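Local coordinates for L-lysine 6-oxidase (Marinomonas mediterranea, PDB 3WEU), which oxidises the epsilon-amino group of L-lysine with a cysteine tryptophylquinone cofactor, releasing the hydrogen peroxide that makes it antibacterial, at residues Gln599-Leu604 with Asn651-Asp656; Leu14-Thr19 with His625-Ala630; Glu101-Leu106 with Arg110-Ser115; Ser115-Pro120 with Leu394-Val399. One frame throughout, in Å; residues are numbered along the deposited sequence.

Contact 1 (Gln599-Leu604 with Asn651-Asp656); sequences QLHSHL and NHELFD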
loop_
_atom_site.group_PDB
_atom_site.type_symbol
_atom_site.label_atom_id
_atom_site.label_comp_id
_atom_site.label_asym_id
_atom_site.label_seq_id
_atom_site.Cartn_x
_atom_site.Cartn_y
_atom_site.Cartn_z
ATOM N N GLN A 599 -34.332 12.497 3.356
ATOM C CA GLN A 599 -33.670 13.377 2.417
ATOM C C GLN A 599 -32.429 14.067 2.997
ATOM O O GLN A 599 -31.391 14.192 2.319
ATOM C CB GLN A 599 -34.605 14.386 1.757
ATOM C CG GLN A 599 -35.694 13.688 0.921
ATOM C CD GLN A 599 -36.512 14.640 0.109
ATOM O OE1 GLN A 599 -36.263 15.860 0.090
ATOM N NE2 GLN A 599 -37.425 14.079 -0.710
ATOM N N LEU A 600 -32.520 14.459 4.255
ATOM C CA LEU A 600 -31.349 15.077 4.914
ATOM C C LEU A 600 -30.212 14.097 5.041
ATOM O O LEU A 600 -29.087 14.438 4.770
ATOM C CB LEU A 600 -31.736 15.629 6.291
ATOM C CG LEU A 600 -32.721 16.785 6.258
ATOM C CD1 LEU A 600 -33.094 17.106 7.704
ATOM C CD2 LEU A 600 -32.176 18.042 5.548
ATOM N N HIS A 601 -30.514 12.856 5.393
ATOM C CA HIS A 601 -29.426 11.887 5.587
ATOM C C HIS A 601 -28.861 11.388 4.269
ATOM O O HIS A 601 -27.691 11.015 4.206
ATOM C CB HIS A 601 -29.898 10.693 6.363
ATOM C CG HIS A 601 -29.964 10.969 7.818
ATOM N ND1 HIS A 601 -28.841 11.289 8.553
ATOM C CD2 HIS A 601 -31.023 11.076 8.659
ATOM C CE1 HIS A 601 -29.216 11.607 9.784
ATOM N NE2 HIS A 601 -30.532 11.481 9.871
ATOM N N SER A 602 -29.693 11.359 3.225
ATOM C CA SER A 602 -29.184 10.876 1.918
ATOM C C SER A 602 -28.622 12.056 1.097
ATOM O O SER A 602 -27.915 11.838 0.117
ATOM C CB SER A 602 -30.336 10.158 1.188
ATOM O OG SER A 602 -31.196 11.118 0.711
ATOM N N HIS A 603 -28.913 13.281 1.496
ATOM C CA HIS A 603 -28.475 14.536 0.839
ATOM C C HIS A 603 -29.031 14.716 -0.546
ATOM O O HIS A 603 -28.481 15.450 -1.333
ATOM C CB HIS A 603 -26.942 14.599 0.753
ATOM C CG HIS A 603 -26.305 14.375 2.069
ATOM N ND1 HIS A 603 -26.215 15.365 3.006
ATOM C CD2 HIS A 603 -25.891 13.250 2.666
ATOM C CE1 HIS A 603 -25.695 14.884 4.114
ATOM N NE2 HIS A 603 -25.478 13.601 3.933
ATOM N N LEU A 604 -30.115 14.032 -0.856
ATOM C CA LEU A 604 -30.661 14.146 -2.170
ATOM C C LEU A 604 -32.171 14.252 -2.126
ATOM O O LEU A 604 -32.818 13.583 -1.316
ATOM C CB LEU A 604 -30.306 12.886 -2.988
ATOM C CG LEU A 604 -28.805 12.719 -3.335
ATOM C CD1 LEU A 604 -28.545 11.275 -3.827
ATOM C CD2 LEU A 604 -28.380 13.799 -4.320
ATOM N N ASN A 651 -28.639 2.376 3.886
ATOM C CA ASN A 651 -28.200 2.810 5.249
ATOM C C ASN A 651 -27.434 4.120 5.073
ATOM O O ASN A 651 -26.157 4.174 5.075
ATOM C CB ASN A 651 -27.385 1.741 5.922
ATOM C CG ASN A 651 -28.093 0.366 5.961
ATOM O OD1 ASN A 651 -29.216 0.212 5.614
ATOM N ND2 ASN A 651 -27.411 -0.606 6.441
ATOM N N HIS A 652 -28.217 5.166 4.913
ATOM C CA HIS A 652 -27.661 6.455 4.537
ATOM C C HIS A 652 -26.713 6.968 5.618
ATOM O O HIS A 652 -25.732 7.690 5.314
ATOM C CB HIS A 652 -28.746 7.505 4.365
ATOM C CG HIS A 652 -29.698 7.204 3.269
ATOM N ND1 HIS A 652 -29.314 7.114 1.953
ATOM C CD2 HIS A 652 -31.032 6.922 3.311
ATOM C CE1 HIS A 652 -30.383 6.834 1.223
ATOM N NE2 HIS A 652 -31.436 6.715 2.025
ATOM N N GLU A 653 -26.965 6.550 6.859
ATOM C CA GLU A 653 -26.164 7.041 7.987
ATOM C C GLU A 653 -24.706 6.612 7.966
ATOM O O GLU A 653 -23.864 7.270 8.574
ATOM C CB GLU A 653 -26.843 6.686 9.314
ATOM C CG GLU A 653 -28.080 7.573 9.489
ATOM C CD GLU A 653 -28.650 7.626 10.946
ATOM O OE1 GLU A 653 -28.407 6.706 11.762
ATOM O OE2 GLU A 653 -29.363 8.595 11.293
ATOM N N LEU A 654 -24.413 5.532 7.248
ATOM C CA LEU A 654 -23.051 5.100 7.028
ATOM C C LEU A 654 -22.174 6.093 6.294
ATOM O O LEU A 654 -20.951 6.136 6.477
ATOM C CB LEU A 654 -23.051 3.770 6.288
ATOM C CG LEU A 654 -21.654 3.225 5.983
ATOM C CD1 LEU A 654 -20.934 2.856 7.269
ATOM C CD2 LEU A 654 -21.775 2.010 5.102
ATOM N N PHE A 655 -22.768 6.852 5.399
ATOM C CA PHE A 655 -22.001 7.585 4.419
ATOM C C PHE A 655 -21.836 9.023 4.888
ATOM O O PHE A 655 -22.725 9.581 5.504
ATOM C CB PHE A 655 -22.714 7.524 3.058
ATOM C CG PHE A 655 -22.850 6.159 2.516
ATOM C CD1 PHE A 655 -21.791 5.590 1.840
ATOM C CD2 PHE A 655 -24.004 5.432 2.659
ATOM C CE1 PHE A 655 -21.880 4.316 1.341
ATOM C CE2 PHE A 655 -24.093 4.137 2.229
ATOM C CZ PHE A 655 -23.044 3.589 1.496
ATOM N N ASP A 656 -20.696 9.602 4.635
ATOM C CA ASP A 656 -20.524 11.010 4.712
ATOM C C ASP A 656 -20.697 11.609 3.355
ATOM O O ASP A 656 -20.726 10.890 2.323
ATOM C CB ASP A 656 -19.097 11.319 5.146
ATOM C CG ASP A 656 -18.926 11.427 6.606
ATOM O OD1 ASP A 656 -19.660 10.717 7.403
ATOM O OD2 ASP A 656 -17.969 12.185 6.905
HETATM O O HOH W 1 -25.755 9.420 3.063
HETATM O O HOH W 2 -24.201 11.863 5.784
#
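His652 reaches across to the end of helix 596-602. Its CB sits 3.9 Å from the CB of His601 and 3.7 Å from the backbone O of His601, so the root of the imidazole rests on the last turn of the helix. From there CG lies anti to the carbonyl carbon (chi1 -63°), and the ring slides under Ser602: the methylene CB of Ser602 stands over one face, 3.4 Å from the ring centroid of His652 and displaced toward the ND1-CE1 side, a CH-pi contact. At the tip, NE2 is hydrogen-bonded to Glu593, which fixes the rotation of the ring. The hydroxyl of Ser602 turns back to the carbonyl of Gly598, within its own helix.

A second pairing runs the other way. Glu653 lays CG over a face of the His601 ring, 4.2 Å from its centroid, and brings OE2 above the CE1-NE2 rim, with CE1 of His601 3.4 Å from OE2 of Glu653. The carboxylate is turned 73° from the imidazole plane and forms no hydrogen bond with it.

No direct hydrogen bond joins the segments. One water donates to the carbonyls of both His601 and His652, 2.8 Å from each O, and another links His603 NE2 to Phe655 O. Carbon thus covers the His652 face, carbon and a carboxylate oxygen the His601 face, and that oxygen would probably favour a protonated His601.

Contact 2 (Leu14-Thr19 with His625-Ala630); sequences LGNANT and HWSALA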
loop_
_atom_site.group_PDB
_atom_site.type_symbol
_atom_site.label_atom_id
_atom_site.label_comp_id
_atom_site.label_asym_id
_atom_site.label_seq_id
_atom_site.Cartn_x
_atom_site.Cartn_y
_atom_site.Cartn_z
ATOM N N LEU A 14 -27.572 -14.660 1.108
ATOM C CA LEU A 14 -26.882 -14.234 2.298
ATOM C C LEU A 14 -27.597 -13.102 3.014
ATOM O O LEU A 14 -28.211 -12.229 2.379
ATOM C CB LEU A 14 -25.488 -13.683 1.899
ATOM C CG LEU A 14 -24.514 -14.603 1.233
ATOM C CD1 LEU A 14 -23.258 -13.810 0.935
ATOM C CD2 LEU A 14 -24.238 -15.833 2.137
ATOM N N GLY A 15 -27.459 -13.080 4.329
ATOM C CA GLY A 15 -27.989 -12.006 5.142
ATOM C C GLY A 15 -27.271 -11.929 6.486
ATOM O O GLY A 15 -27.045 -12.955 7.161
ATOM N N ASN A 16 -27.043 -10.718 6.935
ATOM C CA ASN A 16 -26.351 -10.472 8.189
ATOM C C ASN A 16 -27.234 -10.048 9.362
ATOM O O ASN A 16 -26.737 -9.633 10.411
ATOM C CB ASN A 16 -25.149 -9.536 7.964
ATOM C CG ASN A 16 -25.516 -8.170 7.482
ATOM O OD1 ASN A 16 -26.599 -7.942 6.985
ATOM N ND2 ASN A 16 -24.563 -7.230 7.584
ATOM N N ALA A 17 -28.536 -10.116 9.198
ATOM C CA ALA A 17 -29.440 -9.791 10.314
ATOM C C ALA A 17 -29.386 -10.952 11.323
ATOM O O ALA A 17 -28.596 -11.903 11.171
ATOM C CB ALA A 17 -30.868 -9.585 9.830
ATOM N N ASN A 18 -30.290 -10.932 12.298
ATOM C CA ASN A 18 -30.290 -12.021 13.296
ATOM C C ASN A 18 -30.606 -13.343 12.600
ATOM O O ASN A 18 -31.397 -13.415 11.617
ATOM C CB ASN A 18 -31.311 -11.729 14.377
ATOM C CG ASN A 18 -31.372 -12.830 15.435
ATOM O OD1 ASN A 18 -31.992 -13.884 15.280
ATOM N ND2 ASN A 18 -30.708 -12.566 16.532
ATOM N N THR A 19 -29.995 -14.408 13.079
ATOM C CA THR A 19 -30.187 -15.751 12.498
ATOM C C THR A 19 -31.645 -16.211 12.348
ATOM O O THR A 19 -32.045 -16.961 11.390
ATOM C CB THR A 19 -29.309 -16.791 13.296
ATOM O OG1 THR A 19 -29.314 -18.064 12.628
ATOM C CG2 THR A 19 -29.858 -16.933 14.738
ATOM N N HIS A 625 -18.924 -3.183 3.531
ATOM C CA HIS A 625 -20.182 -2.430 3.590
ATOM C C HIS A 625 -21.295 -2.710 2.554
ATOM O O HIS A 625 -22.212 -1.944 2.439
ATOM C CB HIS A 625 -19.845 -1.021 3.570
ATOM C CG HIS A 625 -19.075 -0.604 4.765
ATOM N ND1 HIS A 625 -19.608 -0.654 6.034
ATOM C CD2 HIS A 625 -17.831 -0.089 4.894
ATOM C CE1 HIS A 625 -18.734 -0.179 6.908
ATOM N NE2 HIS A 625 -17.647 0.182 6.247
ATOM N N TRP A 626 -21.198 -3.843 1.877
ATOM C CA TRP A 626 -22.207 -4.356 0.917
ATOM C C TRP A 626 -23.632 -4.195 1.474
ATOM O O TRP A 626 -24.574 -3.856 0.743
ATOM C CB TRP A 626 -21.869 -5.785 0.490
ATOM C CG TRP A 626 -21.722 -6.709 1.638
ATOM C CD1 TRP A 626 -20.609 -6.848 2.414
ATOM C CD2 TRP A 626 -22.735 -7.538 2.234
ATOM N NE1 TRP A 626 -20.858 -7.731 3.446
ATOM C CE2 TRP A 626 -22.145 -8.183 3.347
ATOM C CE3 TRP A 626 -24.086 -7.798 1.945
ATOM C CZ2 TRP A 626 -22.855 -9.055 4.183
ATOM C CZ3 TRP A 626 -24.769 -8.701 2.729
ATOM C CH2 TRP A 626 -24.169 -9.299 3.876
ATOM N N SER A 627 -23.807 -4.484 2.760
ATOM C CA SER A 627 -25.109 -4.546 3.330
ATOM C C SER A 627 -25.740 -3.220 3.517
ATOM O O SER A 627 -26.939 -3.153 3.877
ATOM C CB SER A 627 -25.169 -5.354 4.640
ATOM O OG SER A 627 -24.489 -4.714 5.689
ATOM N N ALA A 628 -24.986 -2.143 3.280
ATOM C CA ALA A 628 -25.521 -0.812 3.422
ATOM C C ALA A 628 -26.336 -0.389 2.195
ATOM O O ALA A 628 -27.086 0.591 2.253
ATOM C CB ALA A 628 -24.402 0.178 3.608
ATOM N N LEU A 629 -26.195 -1.125 1.107
ATOM C CA LEU A 629 -26.803 -0.699 -0.190
ATOM C C LEU A 629 -28.286 -0.897 -0.235
ATOM O O LEU A 629 -28.870 -1.638 0.560
ATOM C CB LEU A 629 -26.157 -1.380 -1.393
ATOM C CG LEU A 629 -24.664 -1.045 -1.495
ATOM C CD1 LEU A 629 -23.866 -1.997 -2.373
ATOM C CD2 LEU A 629 -24.444 0.359 -2.009
ATOM N N ALA A 630 -28.922 -0.165 -1.145
ATOM C CA ALA A 630 -30.353 -0.140 -1.243
ATOM C C ALA A 630 -30.904 -1.383 -1.927
ATOM O O ALA A 630 -30.232 -2.031 -2.747
ATOM C CB ALA A 630 -30.769 1.051 -2.069
#
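Asn16 pushes its carboxamide in beside the indole of Trp626 and the side chain of Ser627. Its CG is 4.0 Å from CH2 of Trp626, at the far corner of the six-membered ring, and the amide and indole planes are inclined by 36°, so the two flat groups overlap obliquely without stacking.

One direct hydrogen bond joins the segments: ND2 of Asn16 donates to OG of Ser627 over 3.2 Å, with an N-H...O angle of 151°. The hydroxyl is tilted out of the amide plane. Ser627 holds OG between its own backbone N and carbonyl carbon (chi1 68°), which turns the oxygen toward the asparagine, while its CB lies 3.8 Å from OD1 of Asn16. That OD1 takes the backbone N-H of Ile56, so both ends of the carboxamide are engaged and its flip is settled.

Trp626 is buried, meeting Trp509 edge-to-face and packing on Gln510 and Phe513 of helix 510-515. The contact brings the loop between strands 4-13 and 22-24 of the N-terminal sheet against the 3-10 turn 626-628, just where the chain leaves helix 619-625 and heads into strand 631-634.

Contact 3 (Glu101-Leu106 with Arg110-Ser115); sequences ELNGNL and RDNSYS. With SO4 (sulfate ion), chain E.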
loop_
_atom_site.group_PDB
_atom_site.type_symbol
_atom_site.label_atom_id
_atom_site.label_comp_id
_atom_site.label_asym_id
_atom_site.label_seq_id
_atom_site.Cartn_x
_atom_site.Cartn_y
_atom_site.Cartn_z
ATOM N N GLU A 101 -11.942 -15.324 -17.118
ATOM C CA GLU A 101 -12.939 -15.324 -18.105
ATOM C C GLU A 101 -13.260 -16.728 -18.606
ATOM O O GLU A 101 -13.602 -17.610 -17.794
ATOM C CB GLU A 101 -12.556 -14.319 -19.193
ATOM C CG GLU A 101 -12.317 -12.931 -18.650
ATOM C CD GLU A 101 -10.923 -12.733 -18.032
ATOM O OE1 GLU A 101 -9.891 -13.021 -18.689
ATOM O OE2 GLU A 101 -10.904 -12.320 -16.869
ATOM N N LEU A 102 -13.162 -16.960 -19.910
ATOM C CA LEU A 102 -13.639 -18.197 -20.473
ATOM C C LEU A 102 -12.620 -19.335 -20.448
ATOM O O LEU A 102 -12.952 -20.479 -20.831
ATOM C CB LEU A 102 -14.104 -17.992 -21.877
ATOM C CG LEU A 102 -15.505 -17.527 -22.216
ATOM C CD1 LEU A 102 -16.696 -17.896 -21.372
ATOM C CD2 LEU A 102 -15.738 -16.415 -23.182
ATOM N N ASN A 103 -11.426 -19.041 -19.923
ATOM C CA ASN A 103 -10.411 -20.120 -19.832
ATOM C C ASN A 103 -10.894 -21.118 -18.841
ATOM O O ASN A 103 -11.327 -20.771 -17.701
ATOM C CB ASN A 103 -9.069 -19.568 -19.425
ATOM C CG ASN A 103 -8.445 -18.694 -20.532
ATOM O OD1 ASN A 103 -8.012 -19.179 -21.597
ATOM N ND2 ASN A 103 -8.514 -17.414 -20.330
ATOM N N GLY A 104 -10.799 -22.381 -19.238
ATOM C CA GLY A 104 -11.283 -23.441 -18.397
ATOM C C GLY A 104 -12.595 -23.984 -18.812
ATOM O O GLY A 104 -12.976 -25.033 -18.358
ATOM N N ASN A 105 -13.292 -23.273 -19.700
ATOM C CA ASN A 105 -14.627 -23.681 -20.183
ATOM C C ASN A 105 -14.532 -24.666 -21.350
ATOM O O ASN A 105 -14.133 -24.313 -22.494
ATOM C CB ASN A 105 -15.416 -22.417 -20.588
ATOM C CG ASN A 105 -16.859 -22.692 -20.966
ATOM O OD1 ASN A 105 -17.265 -23.798 -21.287
ATOM N ND2 ASN A 105 -17.638 -21.599 -21.007
ATOM N N LEU A 106 -14.946 -25.895 -21.082
ATOM C CA LEU A 106 -14.737 -27.022 -22.005
ATOM C C LEU A 106 -15.720 -27.042 -23.146
ATOM O O LEU A 106 -15.590 -27.831 -24.086
ATOM C CB LEU A 106 -14.723 -28.355 -21.238
ATOM C CG LEU A 106 -13.557 -28.511 -20.291
ATOM C CD1 LEU A 106 -13.645 -29.654 -19.331
ATOM C CD2 LEU A 106 -12.306 -28.652 -21.106
ATOM N N ARG A 110 -11.165 -29.034 -25.606
ATOM C CA ARG A 110 -10.143 -29.381 -24.635
ATOM C C ARG A 110 -8.981 -28.467 -24.654
ATOM O O ARG A 110 -8.270 -28.352 -23.683
ATOM C CB ARG A 110 -9.693 -30.825 -24.830
ATOM C CG ARG A 110 -10.708 -31.794 -24.246
ATOM C CD ARG A 110 -10.384 -33.250 -24.552
ATOM N NE ARG A 110 -10.460 -33.454 -25.990
ATOM C CZ ARG A 110 -10.087 -34.570 -26.595
ATOM N NH1 ARG A 110 -9.625 -35.602 -25.874
ATOM N NH2 ARG A 110 -10.184 -34.649 -27.914
ATOM N N ASP A 111 -8.741 -27.806 -25.779
ATOM C CA ASP A 111 -7.622 -26.896 -25.846
ATOM C C ASP A 111 -7.859 -25.645 -25.013
ATOM O O ASP A 111 -6.968 -24.832 -24.892
ATOM C CB ASP A 111 -7.336 -26.515 -27.304
ATOM C CG ASP A 111 -6.569 -27.608 -28.047
ATOM O OD1 ASP A 111 -6.092 -28.587 -27.412
ATOM O OD2 ASP A 111 -6.510 -27.489 -29.243
ATOM N N ASN A 112 -9.083 -25.489 -24.469
ATOM C CA ASN A 112 -9.389 -24.389 -23.577
ATOM C C ASN A 112 -9.530 -24.868 -22.149
ATOM O O ASN A 112 -10.001 -24.117 -21.294
ATOM C CB ASN A 112 -10.724 -23.708 -24.064
ATOM C CG ASN A 112 -10.989 -22.377 -23.389
ATOM O OD1 ASN A 112 -10.095 -21.504 -23.339
ATOM N ND2 ASN A 112 -12.231 -22.189 -22.884
ATOM N N SER A 113 -9.045 -26.091 -21.822
ATOM C CA SER A 113 -9.040 -26.592 -20.434
ATOM C C SER A 113 -8.204 -25.725 -19.584
ATOM O O SER A 113 -7.277 -25.050 -20.054
ATOM C CB SER A 113 -8.514 -28.037 -20.339
ATOM O OG SER A 113 -7.096 -28.038 -20.471
ATOM N N TYR A 114 -8.446 -25.764 -18.282
ATOM C CA TYR A 114 -7.645 -24.954 -17.369
ATOM C C TYR A 114 -6.141 -25.306 -17.521
ATOM O O TYR A 114 -5.268 -24.418 -17.538
ATOM C CB TYR A 114 -8.013 -25.201 -15.924
ATOM C CG TYR A 114 -9.325 -24.635 -15.446
ATOM C CD1 TYR A 114 -9.422 -23.305 -15.144
ATOM C CD2 TYR A 114 -10.446 -25.455 -15.293
ATOM C CE1 TYR A 114 -10.617 -22.769 -14.689
ATOM C CE2 TYR A 114 -11.657 -24.932 -14.819
ATOM C CZ TYR A 114 -11.736 -23.600 -14.551
ATOM O OH TYR A 114 -12.864 -22.973 -14.037
ATOM N N SER A 115 -5.836 -26.608 -17.606
ATOM C CA SER A 115 -4.386 -27.003 -17.844
ATOM C C SER A 115 -3.841 -26.513 -19.146
ATOM O O SER A 115 -2.790 -25.966 -19.202
ATOM C CB SER A 115 -4.226 -28.510 -17.894
ATOM O OG SER A 115 -4.454 -28.929 -16.574
HETATM S S SO4 E . -12.116 -31.054 -28.528
HETATM O O1 SO4 E . -12.211 -30.008 -29.580
HETATM O O2 SO4 E . -11.389 -32.198 -29.150
HETATM O O3 SO4 E . -11.344 -30.593 -27.379
HETATM O O4 SO4 E . -13.427 -31.430 -27.917
HETATM O O HOH W 3 -9.561 -18.917 -23.774
HETATM O O HOH W 4 -10.974 -27.012 -18.008
#
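The ring of Tyr114 and the amide of Asn112 are the flat groups that meet the 101-106 loop. Over one face of the tyrosine ring sits the bare CA of Gly104, 3.5 Å from the ring centroid and only 4° off the normal, a CH-pi contact. Beyond the contact, Tyr114 stacks with Tyr97, and its hydroxyl bonds to Trp96. A third flat group, the Arg110 guanidinium at the surface, has a sulfate, probably from the crystallisation liquor, at its edge and near its plane, with NH2 of Arg110 3.0 Å from O2 of the ion.

ND2 of Asn112 is 2.8 Å from O of Leu102, which it meets from above the carbonyl plane, and 2.9 Å from O of Asn105, which lies in the plane of the amide. With CG anti to the backbone N (chi1 -168°), that amide is turned toward both carbonyls. Leu102 O also accepts from Asn105 N on the opposite face of its plane. The other end, OD1 of Asn112, takes Arg117 NE; a water lies 2.7 Å from OD1 of both Asn112 and Asn103, though it may not donate to all its neighbours at once.

Backbone adds one more bond, Gly104 N to Asn112 O at 2.8 Å. CD2 of Leu106 packs on CB of Ser113 at 3.9 Å.

Leu102-Asn105 is a type II beta turn with glycine in its usual third place, its carbonyls held by a buried asparagine amide from the same irregular excursion between strand 80-91 and helix 129-134.

Contact 4 (Ser115-Pro120 with Leu394-Val399); sequences SARGVP and LTDNVV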
loop_
_atom_site.group_PDB
_atom_site.type_symbol
_atom_site.label_atom_id
_atom_site.label_comp_id
_atom_site.label_asym_id
_atom_site.label_seq_id
_atom_site.Cartn_x
_atom_site.Cartn_y
_atom_site.Cartn_z
ATOM N N SER A 115 -5.836 -26.608 -17.606
ATOM C CA SER A 115 -4.386 -27.003 -17.844
ATOM C C SER A 115 -3.841 -26.513 -19.146
ATOM O O SER A 115 -2.790 -25.966 -19.202
ATOM C CB SER A 115 -4.226 -28.510 -17.894
ATOM O OG SER A 115 -4.454 -28.929 -16.574
ATOM N N ALA A 116 -4.535 -26.734 -20.222
ATOM C CA ALA A 116 -4.037 -26.198 -21.462
ATOM C C ALA A 116 -3.816 -24.711 -21.458
ATOM O O ALA A 116 -2.975 -24.234 -22.210
ATOM C CB ALA A 116 -4.926 -26.601 -22.611
ATOM N N ARG A 117 -4.594 -23.944 -20.684
ATOM C CA ARG A 117 -4.487 -22.508 -20.675
ATOM C C ARG A 117 -3.560 -21.999 -19.613
ATOM O O ARG A 117 -3.402 -20.788 -19.450
ATOM C CB ARG A 117 -5.892 -21.874 -20.488
ATOM C CG ARG A 117 -6.871 -22.157 -21.611
ATOM C CD ARG A 117 -6.307 -21.841 -22.952
ATOM N NE ARG A 117 -7.300 -21.413 -23.888
ATOM C CZ ARG A 117 -6.996 -20.976 -25.099
ATOM N NH1 ARG A 117 -5.778 -21.160 -25.534
ATOM N NH2 ARG A 117 -7.923 -20.474 -25.900
ATOM N N GLY A 118 -2.949 -22.895 -18.843
ATOM C CA GLY A 118 -2.032 -22.456 -17.814
ATOM C C GLY A 118 -2.675 -21.669 -16.672
ATOM O O GLY A 118 -2.034 -20.826 -16.043
ATOM N N VAL A 119 -3.953 -21.905 -16.399
ATOM C CA VAL A 119 -4.592 -21.094 -15.354
ATOM C C VAL A 119 -4.032 -21.442 -13.965
ATOM O O VAL A 119 -4.014 -22.566 -13.587
ATOM C CB VAL A 119 -6.120 -21.273 -15.350
ATOM C CG1 VAL A 119 -6.779 -20.294 -14.379
ATOM C CG2 VAL A 119 -6.670 -21.002 -16.719
ATOM N N PRO A 120 -3.627 -20.462 -13.197
ATOM C CA PRO A 120 -3.124 -20.827 -11.882
ATOM C C PRO A 120 -4.165 -21.134 -10.813
ATOM O O PRO A 120 -5.324 -20.640 -10.865
ATOM C CB PRO A 120 -2.316 -19.617 -11.453
ATOM C CG PRO A 120 -2.814 -18.492 -12.224
ATOM C CD PRO A 120 -3.493 -19.032 -13.479
ATOM N N LEU A 394 -1.254 -16.352 -24.111
ATOM C CA LEU A 394 -1.915 -17.097 -25.135
ATOM C C LEU A 394 -1.930 -16.274 -26.399
ATOM O O LEU A 394 -1.701 -15.089 -26.364
ATOM C CB LEU A 394 -3.405 -17.335 -24.758
ATOM C CG LEU A 394 -3.609 -17.994 -23.376
ATOM C CD1 LEU A 394 -5.098 -18.159 -23.059
ATOM C CD2 LEU A 394 -2.895 -19.370 -23.344
ATOM N N THR A 395 -2.296 -16.870 -27.516
ATOM C CA THR A 395 -2.546 -16.063 -28.697
ATOM C C THR A 395 -3.967 -16.274 -29.169
ATOM O O THR A 395 -4.400 -15.630 -30.115
ATOM C CB THR A 395 -1.565 -16.381 -29.863
ATOM O OG1 THR A 395 -1.631 -17.769 -30.121
ATOM C CG2 THR A 395 -0.121 -15.999 -29.538
ATOM N N ASP A 396 -4.714 -17.130 -28.507
ATOM C CA ASP A 396 -6.037 -17.452 -28.954
ATOM C C ASP A 396 -7.079 -17.507 -27.786
ATOM O O ASP A 396 -8.003 -18.298 -27.802
ATOM C CB ASP A 396 -6.066 -18.728 -29.745
ATOM C CG ASP A 396 -5.549 -19.885 -28.996
ATOM O OD1 ASP A 396 -5.200 -19.753 -27.816
ATOM O OD2 ASP A 396 -5.440 -20.928 -29.652
ATOM N N ASN A 397 -6.865 -16.643 -26.803
ATOM C CA ASN A 397 -7.816 -16.476 -25.697
ATOM C C ASN A 397 -9.198 -16.137 -26.273
ATOM O O ASN A 397 -9.313 -15.289 -27.198
ATOM C CB ASN A 397 -7.305 -15.367 -24.831
ATOM C CG ASN A 397 -8.143 -15.181 -23.579
ATOM O OD1 ASN A 397 -8.611 -16.162 -22.934
ATOM N ND2 ASN A 397 -8.417 -13.899 -23.275
ATOM N N VAL A 398 -10.229 -16.784 -25.763
ATOM C CA VAL A 398 -11.585 -16.598 -26.308
ATOM C C VAL A 398 -12.125 -15.246 -25.854
ATOM O O VAL A 398 -12.088 -14.924 -24.631
ATOM C CB VAL A 398 -12.502 -17.704 -25.840
ATOM C CG1 VAL A 398 -13.960 -17.518 -26.284
ATOM C CG2 VAL A 398 -12.000 -19.055 -26.402
ATOM N N VAL A 399 -12.643 -14.519 -26.835
ATOM C CA VAL A 399 -13.247 -13.181 -26.640
ATOM C C VAL A 399 -14.745 -13.305 -26.911
ATOM O O VAL A 399 -15.189 -14.002 -27.805
ATOM C CB VAL A 399 -12.624 -12.203 -27.635
ATOM C CG1 VAL A 399 -13.335 -10.863 -27.722
ATOM C CG2 VAL A 399 -11.166 -12.021 -27.286
HETATM O O HOH W 3 -9.561 -18.917 -23.774
#
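Charge comes first: Arg117 forms a salt bridge to Asp396, with NH1 of Arg117 2.7 Å from OD1 of Asp396 and an N-H...O angle of 161°. The oxygen lies at the edge of the guanidinium, close to its plane, yet the nitrogen approaches it from above the carboxylate plane; the two planes are 70° apart. A longer, weak bond runs from NH2 to the same OD1.

Among the bonds to backbone and water, NH2 of Arg117 also donates to the backbone O of Asp396 at 2.9 Å, well above the carbonyl plane. Asp396 can offer OD1 and its own carbonyl O together because its CG lies between the backbone N and carbonyl carbon (chi1 58°). A water accepts a weak bond from NH2 and a firmer one from Val398 N. With NE bonded as well, all three nitrogens of the buried guanidinium have partners.

The nonpolar share falls to Leu394, whose CD1 lies over one face of the guanidinium, offset toward the rim, and 3.9 Å from CD of Arg117.

Arg117 springs from the type I beta turn Ser115-Gly118, in the long connection from strand 80-91 to helix 129-134. Its target is the loop after strand 381-382, just ahead of strand 400-402, so a single arginine spans from the N-terminal family region to the C-terminal one.

From the N terminus, the chain first passes 14-19, the opening half of contact 2, which closes only at 625-630, more than 600 residues later. Within that span, contact 3 closes a short loop between 101-106 and 110-115, and contact 4 follows at once from the shared Ser115, reaching ahead to 394-399. These two touch, with centres about 7 Å apart. Contact 1 opens at 599-604, before contact 2 closes, and ends at 651-656, so the two cross. Contacts 1 and 2 lie across the chain's centre from contacts 3 and 4. Contact 2 ties the late chain to the loop after strand 4-13; contact 1 joins helix 596-602 to the loop before strand 656-661.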